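PDB 3M3P: glutamine amido transferase from Methylobacillus flagellatus, which belongs to the glutamine amidotransferase family, whose members are alpha/beta proteins built around a mixed beta-sheet. Local coordinates for residues 102-107 / 141-146; 108-113 / 136-141; 177-182 / 223-228; 183-188 / 213-218. All blocks are in the same frame, centred on the assembly; numbering follows the deposited sequence. Where two conformers were deposited one is given.

Interaction 1: 102-107 / 141-146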
# COMPACT_ATOMS: atom_id res chain seq x y z
N GLU A 102 3.15 -9.47 12.65
CA GLU A 102 4.26 -10.28 12.11
C GLU A 102 4.03 -10.50 10.61
O GLU A 102 2.88 -10.44 10.12
CB GLU A 102 4.35 -11.65 12.81
CG GLU A 102 3.10 -12.52 12.68
CD GLU A 102 3.18 -13.87 13.36
OE1 GLU A 102 4.27 -14.25 13.86
OE2 GLU A 102 2.13 -14.53 13.37
N VAL A 103 5.11 -10.75 9.91
CA VAL A 103 5.08 -10.96 8.46
C VAL A 103 5.68 -12.31 8.21
O VAL A 103 6.81 -12.61 8.63
CB VAL A 103 5.86 -9.88 7.70
CG1 VAL A 103 5.85 -10.16 6.22
CG2 VAL A 103 5.18 -8.52 7.98
N THR A 104 4.91 -13.18 7.55
CA THR A 104 5.30 -14.56 7.35
C THR A 104 5.13 -14.96 5.88
O THR A 104 4.41 -14.31 5.12
CB THR A 104 4.42 -15.50 8.25
OG1 THR A 104 3.03 -15.27 7.95
CG2 THR A 104 4.70 -15.25 9.73
N ASP A 105 5.76 -16.06 5.50
CA ASP A 105 5.62 -16.59 4.14
C ASP A 105 4.21 -17.13 3.90
O ASP A 105 3.66 -17.90 4.68
CB ASP A 105 6.63 -17.73 3.88
CG ASP A 105 8.04 -17.25 3.87
OD1 ASP A 105 8.33 -16.21 3.25
OD2 ASP A 105 8.92 -17.99 4.43
N SER A 106 3.62 -16.73 2.80
CA SER A 106 2.32 -17.24 2.40
C SER A 106 2.43 -18.68 1.91
O SER A 106 3.36 -18.98 1.17
CB SER A 106 1.76 -16.41 1.26
OG SER A 106 1.58 -15.05 1.63
N PRO A 107 1.44 -19.54 2.23
CA PRO A 107 1.46 -20.89 1.62
C PRO A 107 1.57 -20.85 0.11
O PRO A 107 2.26 -21.64 -0.51
CB PRO A 107 0.16 -21.52 2.15
CG PRO A 107 0.02 -20.87 3.52
CD PRO A 107 0.37 -19.41 3.25
N TYR A 141 4.66 -12.56 -1.87
CA TYR A 141 4.97 -13.87 -1.32
C TYR A 141 4.74 -13.99 0.17
O TYR A 141 4.82 -15.10 0.71
CB TYR A 141 6.42 -14.20 -1.65
CG TYR A 141 6.71 -14.32 -3.12
CD1 TYR A 141 6.57 -15.52 -3.79
CD2 TYR A 141 7.16 -13.24 -3.85
CE1 TYR A 141 6.83 -15.64 -5.15
CE2 TYR A 141 7.46 -13.39 -5.21
CZ TYR A 141 7.28 -14.58 -5.84
OH TYR A 141 7.60 -14.67 -7.16
N GLN A 142 4.56 -12.86 0.85
CA GLN A 142 4.38 -12.87 2.32
C GLN A 142 3.07 -12.20 2.68
O GLN A 142 2.41 -11.57 1.86
CB GLN A 142 5.59 -12.23 3.02
CG GLN A 142 6.89 -12.88 2.65
CD GLN A 142 8.01 -12.51 3.59
OE1 GLN A 142 8.24 -11.31 3.82
NE2 GLN A 142 8.74 -13.50 4.14
N THR A 143 2.75 -12.27 3.97
CA THR A 143 1.50 -11.75 4.48
C THR A 143 1.69 -11.17 5.86
O THR A 143 2.50 -11.69 6.65
CB THR A 143 0.38 -12.88 4.53
OG1 THR A 143 -0.83 -12.36 5.09
CG2 THR A 143 0.82 -14.11 5.28
N PHE A 144 0.96 -10.07 6.18
CA PHE A 144 0.92 -9.53 7.54
C PHE A 144 -0.18 -10.18 8.36
O PHE A 144 -1.25 -10.50 7.81
CB PHE A 144 0.77 -8.01 7.58
CG PHE A 144 -0.31 -7.43 6.69
CD1 PHE A 144 -1.66 -7.56 7.00
CD2 PHE A 144 0.01 -6.73 5.51
CE1 PHE A 144 -2.64 -7.03 6.14
CE2 PHE A 144 -0.99 -6.19 4.70
CZ PHE A 144 -2.30 -6.33 5.02
N SER A 145 0.08 -10.34 9.66
CA SER A 145 -1.03 -10.51 10.60
C SER A 145 -1.73 -9.18 10.81
O SER A 145 -1.18 -8.11 10.56
CB SER A 145 -0.54 -11.04 11.93
OG SER A 145 0.30 -10.17 12.58
N ILE A 146 -2.99 -9.26 11.24
CA ILE A 146 -3.74 -8.06 11.54
C ILE A 146 -3.13 -7.43 12.83
O ILE A 146 -3.08 -8.08 13.87
CB ILE A 146 -5.25 -8.36 11.76
CG1 ILE A 146 -5.86 -9.05 10.52
CG2 ILE A 146 -6.06 -7.07 12.04
CD1 ILE A 146 -5.75 -8.25 9.23
O HOH W 1 1.77 -13.21 9.25
O HOH W 2 4.91 -17.61 -0.48

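Interaction 2: 108-113 / 136-141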
# COMPACT_ATOMS: atom_id res chain seq x y z
N HIS A 108 0.85 -19.90 -0.48
CA HIS A 108 0.80 -19.70 -1.92
C HIS A 108 0.93 -18.21 -2.21
O HIS A 108 0.33 -17.37 -1.53
CB HIS A 108 -0.52 -20.18 -2.49
CG HIS A 108 -0.81 -21.62 -2.18
ND1 HIS A 108 -0.07 -22.67 -2.68
CD2 HIS A 108 -1.72 -22.15 -1.34
CE1 HIS A 108 -0.54 -23.80 -2.16
NE2 HIS A 108 -1.57 -23.51 -1.40
N ALA A 109 1.75 -17.88 -3.20
CA ALA A 109 1.92 -16.49 -3.60
C ALA A 109 0.64 -15.96 -4.30
O ALA A 109 -0.24 -16.73 -4.70
CB ALA A 109 3.11 -16.36 -4.52
N GLU A 110 0.56 -14.64 -4.47
CA GLU A 110 -0.42 -14.05 -5.36
C GLU A 110 0.28 -13.15 -6.32
O GLU A 110 0.89 -12.17 -5.89
CB GLU A 110 -1.53 -13.25 -4.62
CG GLU A 110 -2.38 -14.09 -3.67
CD GLU A 110 -3.44 -13.29 -2.92
OE1 GLU A 110 -3.08 -12.19 -2.43
OE2 GLU A 110 -4.62 -13.73 -2.94
N ILE A 111 0.18 -13.45 -7.61
CA ILE A 111 0.76 -12.60 -8.66
C ILE A 111 -0.27 -12.47 -9.76
O ILE A 111 -0.57 -13.44 -10.46
CB ILE A 111 2.12 -13.09 -9.19
CG1 ILE A 111 3.13 -13.32 -8.06
CG2 ILE A 111 2.61 -12.09 -10.26
CD1 ILE A 111 4.50 -13.93 -8.45
N GLY A 112 -0.79 -11.27 -9.91
CA GLY A 112 -1.81 -10.98 -10.92
C GLY A 112 -3.08 -10.48 -10.31
O GLY A 112 -3.07 -9.86 -9.25
N TRP A 113 -4.18 -10.67 -11.00
CA TRP A 113 -5.51 -10.16 -10.61
C TRP A 113 -6.22 -11.19 -9.79
O TRP A 113 -6.36 -12.33 -10.26
CB TRP A 113 -6.31 -9.82 -11.87
CG TRP A 113 -5.63 -8.80 -12.72
CD1 TRP A 113 -4.97 -9.02 -13.88
CD2 TRP A 113 -5.56 -7.41 -12.46
NE1 TRP A 113 -4.48 -7.81 -14.39
CE2 TRP A 113 -4.80 -6.81 -13.52
CE3 TRP A 113 -6.07 -6.58 -11.45
CZ2 TRP A 113 -4.59 -5.41 -13.58
CZ3 TRP A 113 -5.83 -5.23 -11.48
CH2 TRP A 113 -5.07 -4.65 -12.54
N LEU A 136 -8.33 -7.26 -7.07
CA LEU A 136 -7.08 -6.71 -6.55
C LEU A 136 -5.91 -7.03 -7.47
O LEU A 136 -5.89 -8.10 -8.10
CB LEU A 136 -6.76 -7.26 -5.17
CG LEU A 136 -7.92 -7.32 -4.13
CD1 LEU A 136 -7.42 -7.76 -2.76
CD2 LEU A 136 -8.58 -5.97 -4.04
N PHE A 137 -4.95 -6.14 -7.56
CA PHE A 137 -3.66 -6.43 -8.19
C PHE A 137 -2.67 -6.83 -7.11
O PHE A 137 -2.44 -6.10 -6.16
CB PHE A 137 -3.08 -5.25 -8.97
CG PHE A 137 -1.87 -5.67 -9.78
CD1 PHE A 137 -2.04 -6.39 -10.93
CD2 PHE A 137 -0.59 -5.47 -9.29
CE1 PHE A 137 -0.93 -6.79 -11.68
CE2 PHE A 137 0.52 -5.89 -10.01
CZ PHE A 137 0.36 -6.57 -11.19
N GLU A 138 -2.09 -8.00 -7.30
CA GLU A 138 -1.18 -8.61 -6.32
C GLU A 138 0.17 -8.95 -6.92
O GLU A 138 0.24 -9.39 -8.06
CB GLU A 138 -1.80 -9.93 -5.84
CG GLU A 138 -3.16 -9.80 -5.08
CD GLU A 138 -3.09 -9.20 -3.72
OE1 GLU A 138 -2.01 -8.86 -3.20
OE2 GLU A 138 -4.26 -9.05 -3.20
N TRP A 139 1.21 -8.86 -6.10
CA TRP A 139 2.52 -9.43 -6.46
C TRP A 139 3.31 -9.59 -5.17
O TRP A 139 4.11 -8.77 -4.79
CB TRP A 139 3.23 -8.60 -7.53
CG TRP A 139 4.39 -9.30 -8.18
CD1 TRP A 139 5.31 -10.15 -7.59
CD2 TRP A 139 4.79 -9.17 -9.53
NE1 TRP A 139 6.22 -10.55 -8.52
CE2 TRP A 139 5.92 -9.98 -9.72
CE3 TRP A 139 4.27 -8.45 -10.62
CZ2 TRP A 139 6.60 -10.03 -10.95
CZ3 TRP A 139 4.94 -8.52 -11.85
CH2 TRP A 139 6.09 -9.30 -11.99
N HIS A 140 2.99 -10.67 -4.44
CA HIS A 140 3.55 -10.87 -3.10
C HIS A 140 3.67 -12.31 -2.73
O HIS A 140 2.92 -13.16 -3.18
CB HIS A 140 2.73 -10.14 -2.01
CG HIS A 140 1.44 -10.79 -1.70
ND1 HIS A 140 1.23 -11.57 -0.57
CD2 HIS A 140 0.27 -10.79 -2.40
CE1 HIS A 140 -0.00 -12.05 -0.62
NE2 HIS A 140 -0.61 -11.57 -1.71
N TYR A 141 4.66 -12.56 -1.87
CA TYR A 141 4.97 -13.87 -1.32
C TYR A 141 4.74 -13.99 0.17
O TYR A 141 4.82 -15.10 0.71
CB TYR A 141 6.42 -14.20 -1.65
CG TYR A 141 6.71 -14.32 -3.12
CD1 TYR A 141 6.57 -15.52 -3.79
CD2 TYR A 141 7.16 -13.24 -3.85
CE1 TYR A 141 6.83 -15.64 -5.15
CE2 TYR A 141 7.46 -13.39 -5.21
CZ TYR A 141 7.28 -14.58 -5.84
OH TYR A 141 7.60 -14.67 -7.16

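Interaction 3: 177-182 / 223-228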
# COMPACT_ATOMS: atom_id res chain seq x y z
N ILE A 177 -3.11 -0.89 -4.62
CA ILE A 177 -4.21 -0.05 -5.09
C ILE A 177 -3.71 1.15 -5.90
O ILE A 177 -4.53 1.88 -6.48
CB ILE A 177 -5.14 0.45 -3.97
CG1 ILE A 177 -4.48 1.37 -2.97
CG2 ILE A 177 -5.83 -0.80 -3.25
CD1 ILE A 177 -5.51 2.11 -2.07
N GLU A 178 -2.38 1.28 -6.01
CA GLU A 178 -1.75 2.41 -6.74
C GLU A 178 -1.49 2.17 -8.24
O GLU A 178 -1.02 3.07 -8.95
CB GLU A 178 -0.44 2.81 -6.10
CG GLU A 178 0.73 1.96 -6.39
CD GLU A 178 0.81 0.67 -5.67
OE1 GLU A 178 -0.14 0.17 -4.98
OE2 GLU A 178 1.95 0.09 -5.76
N MSE A 179 -1.87 1.03 -8.75
CA MSE A 179 -1.45 0.67 -10.08
C MSE A 179 -2.02 1.53 -11.17
O MSE A 179 -3.19 1.94 -11.17
CB MSE A 179 -1.80 -0.79 -10.44
CG MSE A 179 -1.21 -1.85 -9.48
SE MSE A 179 0.73 -1.63 -9.15
CE MSE A 179 1.45 -2.09 -10.90
N GLN A 180 -1.15 1.76 -12.15
CA GLN A 180 -1.52 2.30 -13.47
C GLN A 180 -1.09 1.28 -14.51
O GLN A 180 -0.19 0.46 -14.24
CB GLN A 180 -0.84 3.69 -13.68
CG GLN A 180 -1.28 4.69 -12.63
CD GLN A 180 -0.84 6.12 -12.80
OE1 GLN A 180 0.24 6.35 -13.26
NE2 GLN A 180 -1.73 7.08 -12.45
N ALA A 181 -1.69 1.30 -15.71
CA ALA A 181 -1.47 0.24 -16.68
C ALA A 181 -0.02 0.09 -17.09
O ALA A 181 0.51 -1.02 -17.19
CB ALA A 181 -2.35 0.45 -17.96
N HIS A 182 0.65 1.24 -17.27
CA HIS A 182 2.03 1.18 -17.75
C HIS A 182 2.99 0.58 -16.72
O HIS A 182 4.03 -0.02 -17.05
CB HIS A 182 2.49 2.55 -18.24
CG HIS A 182 2.64 3.58 -17.18
ND1 HIS A 182 1.58 4.20 -16.58
CD2 HIS A 182 3.76 4.05 -16.55
CE1 HIS A 182 2.03 5.04 -15.66
NE2 HIS A 182 3.35 4.98 -15.63
N ALA A 223 -8.88 0.98 -14.97
CA ALA A 223 -9.81 2.04 -14.70
C ALA A 223 -10.74 1.65 -13.54
O ALA A 223 -11.04 2.50 -12.68
CB ALA A 223 -10.57 2.42 -15.97
N THR A 224 -11.19 0.41 -13.53
CA THR A 224 -12.02 -0.09 -12.44
C THR A 224 -11.31 0.02 -11.09
O THR A 224 -11.83 0.56 -10.10
CB THR A 224 -12.41 -1.51 -12.74
OG1 THR A 224 -13.22 -1.54 -13.96
CG2 THR A 224 -13.23 -2.10 -11.61
N LEU A 225 -10.06 -0.41 -11.05
CA LEU A 225 -9.26 -0.29 -9.85
C LEU A 225 -9.07 1.16 -9.45
O LEU A 225 -9.22 1.53 -8.28
CB LEU A 225 -7.90 -0.96 -10.06
CG LEU A 225 -6.88 -0.79 -8.95
CD1 LEU A 225 -7.42 -1.35 -7.61
CD2 LEU A 225 -5.57 -1.48 -9.33
N ASN A 226 -8.76 2.01 -10.41
CA ASN A 226 -8.51 3.45 -10.14
C ASN A 226 -9.69 4.05 -9.42
O ASN A 226 -9.52 4.86 -8.49
CB ASN A 226 -8.20 4.26 -11.41
CG ASN A 226 -6.82 3.99 -12.03
OD1 ASN A 226 -5.83 3.45 -11.41
ND2 ASN A 226 -6.73 4.39 -13.25
N ARG A 227 -10.88 3.69 -9.81
CA ARG A 227 -12.09 4.35 -9.22
C ARG A 227 -12.24 4.04 -7.76
O ARG A 227 -12.52 4.98 -7.00
CB ARG A 227 -13.32 4.02 -10.02
CG ARG A 227 -13.29 4.65 -11.46
CD ARG A 227 -13.02 6.27 -11.54
NE ARG A 227 -11.62 6.79 -11.59
CZ ARG A 227 -10.80 6.72 -12.65
NH1 ARG A 227 -9.58 7.29 -12.58
NH2 ARG A 227 -11.17 6.10 -13.78
N TRP A 228 -12.11 2.80 -7.31
CA TRP A 228 -12.25 2.53 -5.88
C TRP A 228 -10.96 2.87 -5.12
O TRP A 228 -11.06 3.26 -3.96
CB TRP A 228 -12.80 1.11 -5.58
CG TRP A 228 -11.90 -0.07 -5.84
CD1 TRP A 228 -11.81 -0.80 -6.97
CD2 TRP A 228 -10.96 -0.65 -4.92
NE1 TRP A 228 -10.90 -1.81 -6.82
CE2 TRP A 228 -10.35 -1.74 -5.58
CE3 TRP A 228 -10.58 -0.37 -3.60
CZ2 TRP A 228 -9.38 -2.53 -4.96
CZ3 TRP A 228 -9.60 -1.16 -2.99
CH2 TRP A 228 -9.00 -2.22 -3.67

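Interaction 4: 183-188 / 213-218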
# COMPACT_ATOMS: atom_id res chain seq x y z
N MSE A 183 2.64 0.70 -15.44
CA MSE A 183 3.41 0.10 -14.37
C MSE A 183 3.25 -1.42 -14.36
O MSE A 183 4.22 -2.12 -14.16
CB MSE A 183 2.93 0.67 -13.05
CG MSE A 183 3.22 2.17 -12.85
SE MSE A 183 2.34 2.96 -11.35
CE MSE A 183 3.29 1.97 -9.97
N VAL A 184 2.03 -1.91 -14.55
CA VAL A 184 1.81 -3.38 -14.71
C VAL A 184 2.68 -3.90 -15.85
O VAL A 184 3.40 -4.87 -15.68
CB VAL A 184 0.30 -3.72 -14.94
CG1 VAL A 184 0.11 -5.22 -15.19
CG2 VAL A 184 -0.55 -3.26 -13.75
N ARG A 185 2.65 -3.22 -16.99
CA ARG A 185 3.48 -3.63 -18.11
C ARG A 185 4.96 -3.62 -17.74
O ARG A 185 5.68 -4.52 -18.09
CB ARG A 185 3.21 -2.73 -19.33
CG ARG A 185 1.82 -2.85 -19.86
CD ARG A 185 1.66 -2.10 -21.14
NE ARG A 185 0.26 -2.13 -21.63
CZ ARG A 185 -0.33 -3.16 -22.22
NH1 ARG A 185 0.31 -4.30 -22.45
NH2 ARG A 185 -1.62 -3.03 -22.57
N GLU A 186 5.42 -2.55 -17.11
CA GLU A 186 6.84 -2.40 -16.70
C GLU A 186 7.27 -3.54 -15.79
O GLU A 186 8.33 -4.16 -15.97
CB GLU A 186 7.03 -1.02 -16.01
CG GLU A 186 7.13 0.17 -17.00
CD GLU A 186 6.74 1.58 -16.54
OE1 GLU A 186 6.68 1.87 -15.26
OE2 GLU A 186 6.48 2.33 -17.57
N TRP A 187 6.46 -3.82 -14.78
CA TRP A 187 6.83 -4.84 -13.77
C TRP A 187 6.90 -6.18 -14.45
O TRP A 187 7.81 -6.96 -14.16
CB TRP A 187 5.85 -4.84 -12.61
CG TRP A 187 5.90 -3.61 -11.79
CD1 TRP A 187 6.67 -2.46 -11.97
CD2 TRP A 187 5.14 -3.39 -10.61
NE1 TRP A 187 6.41 -1.55 -10.95
CE2 TRP A 187 5.45 -2.09 -10.12
CE3 TRP A 187 4.20 -4.17 -9.90
CZ2 TRP A 187 4.86 -1.57 -8.98
CZ3 TRP A 187 3.62 -3.62 -8.72
CH2 TRP A 187 3.93 -2.33 -8.31
N CYS A 188 5.94 -6.50 -15.31
CA CYS A 188 5.98 -7.75 -16.04
C CYS A 188 7.23 -7.89 -16.90
O CYS A 188 7.79 -8.99 -17.05
CB CYS A 188 4.75 -7.95 -16.91
SG CYS A 188 3.20 -8.26 -15.92
N GLU A 213 -2.35 -13.30 -19.07
CA GLU A 213 -3.51 -13.09 -18.18
C GLU A 213 -3.47 -11.72 -17.50
O GLU A 213 -4.50 -11.07 -17.33
CB GLU A 213 -3.58 -14.21 -17.15
CG GLU A 213 -4.01 -15.54 -17.75
CD GLU A 213 -3.74 -16.73 -16.86
OE1 GLU A 213 -2.90 -16.75 -15.96
OE2 GLU A 213 -4.38 -17.80 -17.20
N ILE A 214 -2.27 -11.29 -17.09
CA ILE A 214 -2.14 -10.03 -16.39
C ILE A 214 -2.45 -8.87 -17.29
O ILE A 214 -3.03 -7.84 -16.85
CB ILE A 214 -0.76 -9.92 -15.75
CG1 ILE A 214 -0.69 -10.90 -14.57
CG2 ILE A 214 -0.42 -8.51 -15.28
CD1 ILE A 214 0.70 -11.13 -13.96
N LEU A 215 -2.06 -8.97 -18.56
CA LEU A 215 -2.27 -7.89 -19.52
C LEU A 215 -3.65 -7.89 -20.19
O LEU A 215 -4.01 -6.93 -20.84
CB LEU A 215 -1.16 -7.93 -20.61
CG LEU A 215 0.23 -7.79 -20.00
CD1 LEU A 215 1.31 -7.95 -21.09
CD2 LEU A 215 0.41 -6.49 -19.28
N ARG A 216 -4.41 -8.95 -19.96
CA ARG A 216 -5.72 -9.12 -20.62
C ARG A 216 -6.68 -8.07 -20.06
O ARG A 216 -6.87 -7.97 -18.84
CB ARG A 216 -6.17 -10.55 -20.39
CG ARG A 216 -7.50 -10.87 -21.01
CD ARG A 216 -7.77 -12.33 -20.93
NE ARG A 216 -6.94 -13.15 -21.80
CZ ARG A 216 -6.54 -14.41 -21.60
NH1 ARG A 216 -6.77 -15.03 -20.45
NH2 ARG A 216 -5.89 -15.06 -22.54
N ASP A 217 -7.29 -7.29 -20.97
CA ASP A 217 -8.22 -6.24 -20.61
C ASP A 217 -7.61 -5.24 -19.62
O ASP A 217 -8.31 -4.63 -18.79
CB ASP A 217 -9.54 -6.80 -20.04
CG ASP A 217 -10.26 -7.74 -21.01
OD1 ASP A 217 -10.48 -7.25 -22.13
OD2 ASP A 217 -10.56 -8.90 -20.59
N LEU A 218 -6.31 -4.98 -19.78
CA LEU A 218 -5.56 -4.19 -18.78
C LEU A 218 -6.15 -2.82 -18.57
O LEU A 218 -6.38 -2.37 -17.42
CB LEU A 218 -4.10 -4.06 -19.20
CG LEU A 218 -3.22 -3.34 -18.19
CD1 LEU A 218 -3.26 -4.00 -16.80
CD2 LEU A 218 -1.76 -3.25 -18.70
O HOH W 3 -3.75 -4.89 -22.74

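Interaction 1: 102-107 / 141-146
The flat ends of Asp105 and Gln142 lie side by side and point the same way, their carboxylate and amide planes turned 43° apart. NE2 of Gln142 sends an almost straight hydrogen bond to OD1 of Asp105 (2.9 Å). The acceptor lies close to the amide plane, whereas the donor stands above the carboxylate, 48° out of its plane. The other end of the amide, OE1, meets CG1 of Val103 at 3.6 Å where these two side chains cross at about a right angle; its hydrogen bond goes to Ser60 OG.

The backbones pair antiparallel. Thr104 and Thr143 bond to each other in both directions, and their side chains lie alongside on one face, OG1 of Thr104 coming 3.7 Å from CG2 of Thr143. Water 1 joins that OG1 (2.7 Å) to the carbonyl O of Thr143, which also accepts the N-H of Thr104. Val103 and Phe144 occupy the other face; the Phe144 ring turns away from Val103 to make an edge-to-face pair with Tyr164.

At one end Ser145 holds its OG between the backbone N and the carbonyl carbon (chi1 64°). There OG takes the N-H of Glu102 at 2.9 Å, while N of Ser145 bonds to O of Glu102 at 2.8 Å. At the other end Tyr141 O accepts N of Ser106 (2.9 Å) and a proton from water 2.

This is an antiparallel strand pair at the margin of the mixed sheet, with 142-144 as its outermost strand on this side.

Interaction 2: 108-113 / 136-141
Glu110 with His140 and Gly112 with Glu138 form antiparallel hydrogen-bonded pairs, N of Gly112 reaching O of Glu138 at 2.8 Å, and a classic beta bulge sets Trp139 and His140 together opposite Glu110.

On one face Glu110 and His140 lie alongside. NE2 of His140 gives a short, nearly straight bond to OE1 of Glu110 (2.6 Å), which sits in the ring plane and is met on its anti side; carboxylate and ring planes stand 89° apart. Glu138 also lies alongside Glu110, its chain bent at chi2, and brings OE2 to 3.4 Å from the same OE1.

Ile111, Trp139, Trp113 and Phe137 share the opposite face, where the contacts are mostly carbon to carbon. CG2 of Ile111 sits over a face of the Trp139 indole in a CH-pi contact, 3.7 Å from CD2. Phe137 turns its edge, led by CD1, to the face of the Trp113 six-membered ring; the centroids are 5.0 Å apart and the planes 69° apart, a T-shaped pair. At the end of the pairing, Ala109 CB packs on CD1 of Tyr141 (3.6 Å), whose OH meets CD1 of Ile111 at 3.4 Å. Trp139 NE1 and Tyr141 OH both bond to Glu194, and Trp113 NE1 to O of Ile214. Gly112 has a positive phi (120°), at which a CB would press on the preceding carbonyl O.

OE1 of Glu110 also accepts from Gln162 and OE2 bonds to Ser156, while ND1 of His140 bonds to O of Gln142. The Glu110 carboxylate and the His140 ring are thus held against rotation in a buried place, and the N-H and O-H groups around Glu110 probably ease the repulsion from Glu138.

Interaction 3: 177-182 / 223-228
Ile177 carries CG1 between its backbone N and carbonyl carbon (chi1 64°), which leaves CG2 beside the backbone N, and it is this methyl that meets Trp228. Trp228 has a similar first torsion (chi1 71°), putting CG between N and the carbonyl carbon. The side chains then cross at about a right angle: CG2 of Ile177 lies 3.5 Å from CH2 and 3.8 Å from CZ3, so the contact falls on the far end of the six-membered ring. One face of the same indole has O of Leu225, from its own helix, above it near the rim.

Leu225 divides its methyls between two neighbours. CD2 touches CB of Met179, a selenomethionine, at 4.0 Å, and CD1 approaches the backbone at CA of Ile177, 4.3 Å away. Of the Met179 side chain it is CB that touches Leu225; beyond CG the chain bends at chi2 and chi3 and leads off toward Val184, Trp187 and Phe137. Asn226 comes near the carbonyl of Met179, but the orientation of its amide is uncertain.

The loop 177-180 is thus set against helix 218-237, just before helix 181-190 begins. Trp228 also packs on Leu134 and Leu136 of strand 134-140, and Ile177 on His88. Next to Ile177, Glu178 bonds through OE2 to ND1 of His176, a His-Glu pair that recalls the one in the Cys-His-Glu triad of relatives.

The secure part of this buried contact is apolar: it rests on the fit of methyls to indole and methylene, without the directional hold of a clear hydrogen bond.

Interaction 4: 183-188 / 213-218
Val184, Cys188, Ile214 and Leu218 supply the apolar packing between helix 181-190 and the helix end and turn at 213-218. Val184 is at its middle: CG1, anti to the backbone N (chi1 176°), presses on CG2 of Ile214 at 3.3 Å, tighter than usual for two carbons. The same CG1 meets CD1 of Leu218 at 3.9 Å, these two side chains reaching toward each other tip to tip. One turn along the helix, SG of Cys188 touches the same CG2 of Ile214 at 3.7 Å.

A second group of contacts sets methyls against a charged flat group. Arg185 runs extended from CG to NE across the leucines. CD2 of Leu218 lies over one face of the guanidinium, toward its rim and 3.7 Å from NE, while CD2 of Leu215 comes within 3.9 Å of NH1.

The polar link goes through solvent. Water 3 accepts from NH2 of Arg185 (2.8 Å) and donates to O of Leu215 (2.8 Å), the carbonyl that starts the type II turn from Leu215 to Leu218. On the sheet side, Phe137 touches both Val184 and Ile214, and O of Ile214 takes the indole N-H of Trp113.

The chemistry thus changes across the contact, from a close-packed hydrocarbon interior to a margin where the arginine lays its flat group against leucine and spends an N-H on water.

In the fold
From the N terminus, the first loop opens at 102-107 and closes at 141-146; interaction 2 lies within it, pairing 108-113 with 136-141. Tyr141 belongs to both, so the corner in strand 103-111 is matched by one between strands 134-140 and 142-144. Once that loop has closed, 177-182 opens a second, which ends at 223-228 and encloses interaction 4 (183-188 with 213-218). None of the four cross. The first two join three neighbouring strands at one margin of the sheet; the last two hold helix 181-190 and its leading loop against the C-terminal helices. Interaction 2 touches both of these, through Leu136 and Phe137 toward interaction 3 and Trp113 and Trp139 toward interaction 4.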